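Local coordinates for aerobic respiration control sensor protein ArcB (Escherichia coli, PDB 2A0B) that relays phosphoryl groups through its histidine-containing phosphotransfer (HPt) domain, the part described here, to activate the response regulator ArcA in anaerobic repression of the arc modulon, at residues D55-G58 with I59-G63; I101-M104 with K105-R109. All coordinates share one frame; numbering follows the deposited sequence.

Contact 1: residues D55-G58 with I59-G63; sequences DKKG and IVEEG
With CG of Lys57 anti to the backbone N (chi1 160°) and the chain nearly straight until it bends at chi4, the ammonium group swings forward over the next turn to Glu61, whose chain is extended beyond CG. There Lys57 NZ lies 2.5 Å from Glu61 OE2, which accepts through its syn lone pair, a short salt bridge. A water donates to Lys57 O and, weakly, to the same OE2, making a weak link between the carboxylate and the backbone. Lysine and glutamate four residues apart suit this exposed face, because both are long enough to span one turn. The pair sits on the first turns of helix 56-72, which carries the phosphorylation site His64. Asp55 is its N-cap: Gly58 N donates to Asp55 OD1 (3.0 Å), approaching from above the carboxylate plane, while Ile59 N bonds to Asp55 O at 3.0 Å. Aspartate fits here because its short side chain reaches back to an amide of the first turn, and its negative charge probably suits the helix dipole. Gly58, with no side chain, lies close against this capping carboxylate. Ile59 is buried against Asn50, Trp93 and Val97, whereas CG2 of Val60 rests 3.3 Å from Lys56 O.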
loop_
_atom_site.group_PDB
_atom_site.type_symbol
_atom_site.label_atom_id
_atom_site.label_comp_id
_atom_site.label_asym_id
_atom_site.label_seq_id
_atom_site.Cartn_x
_atom_site.Cartn_y
_atom_site.Cartn_z
ATOM N N ASP A 55 -20.328 -0.108 -4.245
ATOM C CA ASP A 55 -19.948 -0.335 -5.651
ATOM C C ASP A 55 -18.772 -1.301 -5.667
ATOM O O ASP A 55 -17.611 -0.907 -5.505
ATOM C CB ASP A 55 -19.611 0.997 -6.291
ATOM C CG ASP A 55 -19.056 0.967 -7.696
ATOM O OD1 ASP A 55 -18.880 -0.090 -8.311
ATOM O OD2 ASP A 55 -18.749 2.042 -8.260
ATOM N N LYS A 56 -19.011 -2.598 -5.814
ATOM C CA LYS A 56 -18.019 -3.633 -5.776
ATOM C C LYS A 56 -16.946 -3.481 -6.863
ATOM O O LYS A 56 -15.766 -3.606 -6.521
ATOM C CB LYS A 56 -18.656 -5.029 -5.857
ATOM C CG LYS A 56 -17.604 -6.117 -5.943
ATOM C CD LYS A 56 -18.192 -7.435 -6.415
ATOM C CE LYS A 56 -18.280 -8.383 -5.243
ATOM N NZ LYS A 56 -18.901 -9.688 -5.658
ATOM N N LYS A 57 -17.344 -3.126 -8.077
ATOM C CA LYS A 57 -16.348 -2.943 -9.143
ATOM C C LYS A 57 -15.419 -1.776 -8.796
ATOM O O LYS A 57 -14.222 -1.863 -9.085
ATOM C CB LYS A 57 -17.034 -2.744 -10.492
ATOM C CG LYS A 57 -16.196 -2.084 -11.573
ATOM C CD LYS A 57 -16.746 -2.351 -12.977
ATOM C CE LYS A 57 -16.203 -1.297 -13.940
ATOM N NZ LYS A 57 -15.086 -1.811 -14.782
ATOM N N GLY A 58 -15.963 -0.713 -8.251
ATOM C CA GLY A 58 -15.214 0.489 -7.860
ATOM C C GLY A 58 -14.215 0.155 -6.773
ATOM O O GLY A 58 -13.047 0.549 -6.761
ATOM N N ILE A 59 -14.645 -0.623 -5.741
ATOM C CA ILE A 59 -13.750 -1.040 -4.697
ATOM C C ILE A 59 -12.638 -1.938 -5.201
ATOM O O ILE A 59 -11.472 -1.724 -4.844
ATOM C CB ILE A 59 -14.500 -1.845 -3.572
ATOM C CG1 ILE A 59 -15.552 -0.937 -2.924
ATOM C CG2 ILE A 59 -13.523 -2.456 -2.583
ATOM C CD1 ILE A 59 -16.474 -1.821 -2.038
ATOM N N VAL A 60 -12.917 -2.911 -6.052
ATOM C CA VAL A 60 -11.907 -3.832 -6.544
ATOM C C VAL A 60 -10.932 -3.034 -7.453
ATOM O O VAL A 60 -9.755 -3.358 -7.364
ATOM C CB VAL A 60 -12.616 -4.959 -7.335
ATOM C CG1 VAL A 60 -11.631 -5.807 -8.133
ATOM C CG2 VAL A 60 -13.382 -5.845 -6.333
ATOM N N GLU A 61 -11.444 -2.135 -8.246
ATOM C CA GLU A 61 -10.549 -1.381 -9.161
ATOM C C GLU A 61 -9.562 -0.501 -8.406
ATOM O O GLU A 61 -8.356 -0.491 -8.669
ATOM C CB GLU A 61 -11.392 -0.536 -10.123
ATOM C CG GLU A 61 -11.538 -1.216 -11.475
ATOM C CD GLU A 61 -12.797 -0.838 -12.228
ATOM O OE1 GLU A 61 -13.370 0.234 -11.934
ATOM O OE2 GLU A 61 -13.230 -1.621 -13.112
ATOM N N GLU A 62 -10.042 0.140 -7.327
ATOM C CA GLU A 62 -9.166 1.007 -6.529
ATOM C C GLU A 62 -8.227 0.167 -5.728
ATOM O O GLU A 62 -7.019 0.488 -5.488
ATOM C CB GLU A 62 -10.007 1.993 -5.695
ATOM C CG GLU A 62 -9.213 3.214 -5.266
ATOM C CD GLU A 62 -8.878 4.151 -6.427
ATOM O OE1 GLU A 62 -9.328 3.943 -7.565
ATOM O OE2 GLU A 62 -8.139 5.114 -6.160
ATOM N N GLY A 63 -8.669 -1.001 -5.180
ATOM C CA GLY A 63 -7.774 -1.907 -4.494
ATOM C C GLY A 63 -6.548 -2.303 -5.412
ATOM O O GLY A 63 -5.467 -2.378 -4.945
HETATM O O HOH W 1 -13.365 -3.925 -11.284
HETATM O O HOH W 2 -12.432 3.034 -8.551
#

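Contact 2: residues I101-M104 with K105-R109; sequences IEEM and KEEWR. With ZN (zinc ion), chain B.
The zinc site of the HPt domain takes two of its ligands from successive turns of helix 93-122, Glu103 and Glu107, and His77 adds a third. Zinc is held by Glu103 OE2 at 2.1 Å and by Glu107 OE2 at 2.0 Å. The two side chains run side by side in the same direction, their carboxylate planes only 17° apart, and their ligand oxygens, Glu103 OE2 and Glu107 OE2, stand 3.4 Å from each other. Glu103 reaches the metal fully extended. Glu107 sets out differently: its CG lies between the backbone N and the carbonyl carbon (chi1 73°), which brings CG to 3.3 Å from Glu103 O. Glutamate suits both places, as an i, i+4 pair on one helical face with carboxylates able to meet at a single ion. The backbone bond from Glu107 N to Glu103 O (3.1 Å) continues the helix; that from Trp108 N to Met104 O is weak. Met104 and Trp108 are buried, nonpolar side chains packed against Met40 of helix 26-52, and Met104 O lies in plane at the edge of the indole, 3.4 Å from Trp108 CD1. The dication probably offsets the carboxylates' mutual repulsion, so zinc probably holds together two side chains whose charges would tend to separate them.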
loop_
_atom_site.group_PDB
_atom_site.type_symbol
_atom_site.label_atom_id
_atom_site.label_comp_id
_atom_site.label_asym_id
_atom_site.label_seq_id
_atom_site.Cartn_x
_atom_site.Cartn_y
_atom_site.Cartn_z
ATOM N N ILE A 101 -10.293 -1.732 4.420
ATOM C CA ILE A 101 -10.284 -0.350 3.983
ATOM C C ILE A 101 -9.895 0.522 5.157
ATOM O O ILE A 101 -9.081 1.414 5.136
ATOM C CB ILE A 101 -11.544 0.071 3.262
ATOM C CG1 ILE A 101 -11.632 -0.745 1.924
ATOM C CG2 ILE A 101 -11.638 1.577 3.147
ATOM C CD1 ILE A 101 -12.981 -0.488 1.235
ATOM N N GLU A 102 -10.654 0.370 6.320
ATOM C CA GLU A 102 -10.287 1.179 7.477
ATOM C C GLU A 102 -8.885 0.931 7.969
ATOM O O GLU A 102 -8.220 1.891 8.407
ATOM C CB GLU A 102 -11.290 0.741 8.606
ATOM C CG GLU A 102 -11.058 1.589 9.850
ATOM C CD GLU A 102 -11.322 3.064 9.760
ATOM O OE1 GLU A 102 -12.057 3.624 8.910
ATOM O OE2 GLU A 102 -10.712 3.739 10.622
ATOM N N GLU A 103 -8.355 -0.263 8.002
ATOM C CA GLU A 103 -7.023 -0.632 8.377
ATOM C C GLU A 103 -6.004 0.151 7.474
ATOM O O GLU A 103 -5.110 0.794 7.989
ATOM C CB GLU A 103 -6.802 -2.102 8.205
ATOM C CG GLU A 103 -5.435 -2.513 8.664
ATOM C CD GLU A 103 -5.178 -3.958 8.433
ATOM O OE1 GLU A 103 -6.124 -4.830 8.294
ATOM O OE2 GLU A 103 -4.007 -4.404 8.395
ATOM N N MET A 104 -6.326 0.058 6.186
ATOM C CA MET A 104 -5.463 0.860 5.245
ATOM C C MET A 104 -5.481 2.325 5.550
ATOM O O MET A 104 -4.421 2.989 5.596
ATOM C CB MET A 104 -6.017 0.696 3.804
ATOM C CG MET A 104 -5.200 1.600 2.858
ATOM S SD MET A 104 -4.053 0.580 1.877
ATOM C CE MET A 104 -5.333 -0.261 0.926
ATOM N N LYS A 105 -6.644 2.949 5.772
ATOM C CA LYS A 105 -6.819 4.354 6.017
ATOM C C LYS A 105 -6.003 4.758 7.246
ATOM O O LYS A 105 -5.344 5.812 7.300
ATOM C CB LYS A 105 -8.306 4.656 6.209
ATOM C CG LYS A 105 -8.570 6.099 6.667
ATOM C CD LYS A 105 -10.082 6.273 6.833
ATOM C CE LYS A 105 -10.480 7.733 6.661
ATOM N NZ LYS A 105 -11.884 7.968 7.143
ATOM N N GLU A 106 -6.130 3.942 8.296
ATOM C CA GLU A 106 -5.480 4.290 9.556
ATOM C C GLU A 106 -3.980 4.132 9.529
ATOM O O GLU A 106 -3.307 4.843 10.300
ATOM C CB GLU A 106 -6.004 3.415 10.758
ATOM C CG GLU A 106 -7.446 3.779 11.102
ATOM C CD GLU A 106 -8.022 2.907 12.252
ATOM O OE1 GLU A 106 -7.275 2.321 13.020
ATOM O OE2 GLU A 106 -9.260 2.882 12.249
ATOM N N GLU A 107 -3.366 3.219 8.754
ATOM C CA GLU A 107 -1.978 2.944 8.859
ATOM C C GLU A 107 -1.063 3.456 7.643
ATOM O O GLU A 107 0.114 3.326 7.997
ATOM C CB GLU A 107 -1.685 1.479 8.920
ATOM C CG GLU A 107 -1.870 0.766 7.562
ATOM C CD GLU A 107 -1.462 -0.645 7.734
ATOM O OE1 GLU A 107 -0.347 -1.071 8.032
ATOM O OE2 GLU A 107 -2.427 -1.464 7.620
ATOM N N TRP A 108 -1.704 3.890 6.611
ATOM C CA TRP A 108 -0.663 4.032 5.500
ATOM C C TRP A 108 0.389 5.113 5.766
ATOM O O TRP A 108 1.528 4.793 5.333
ATOM C CB TRP A 108 -1.421 4.288 4.211
ATOM C CG TRP A 108 -2.072 5.591 4.044
ATOM C CD1 TRP A 108 -3.357 5.969 4.322
ATOM C CD2 TRP A 108 -1.462 6.823 3.579
ATOM N NE1 TRP A 108 -3.625 7.258 4.042
ATOM C CE2 TRP A 108 -2.397 7.807 3.571
ATOM C CE3 TRP A 108 -0.110 7.027 3.148
ATOM C CZ2 TRP A 108 -2.160 9.134 3.171
ATOM C CZ3 TRP A 108 0.126 8.346 2.752
ATOM C CH2 TRP A 108 -0.847 9.338 2.759
ATOM N N ARG A 109 -0.012 6.177 6.459
ATOM C CA ARG A 109 1.063 7.186 6.715
ATOM C C ARG A 109 2.134 6.594 7.546
ATOM O O ARG A 109 3.382 6.839 7.440
ATOM C CB ARG A 109 0.417 8.471 7.204
ATOM C CG ARG A 109 -0.613 9.151 6.336
ATOM C CD ARG A 109 -1.109 10.483 6.873
ATOM N NE ARG A 109 -2.001 11.232 5.996
ATOM C CZ ARG A 109 -3.312 11.079 5.887
ATOM N NH1 ARG A 109 -3.926 10.129 6.595
ATOM N NH2 ARG A 109 -4.001 11.828 5.039
HETATM ZN ZN ZN B . -2.250 -3.301 8.474
#

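In the fold
Contact 1 comes first along the chain, at the start of helix 56-72, and contact 2 follows on helix 93-122; both lie in the HPt domain, a four-helix bundle. Their centres are 16 Å apart and their nearest atoms about 4 Å apart, without touching. The two helices nevertheless meet, for Lys56 of contact 1 touches Trp93, ahead of contact 2. Helix 26-52 also borders both: Asn50, Val46 and Tyr43 meet contact 1, while Met40, Val44 and Glu48 meet contact 2. The phosphorylatable His64 follows directly after contact 1, and the side chain of Met104 is about 10 Å from that of His64. The zinc ligands His77, Glu103 and Glu107 do not include His64, so the metal site is distinct from the phosphorylation site.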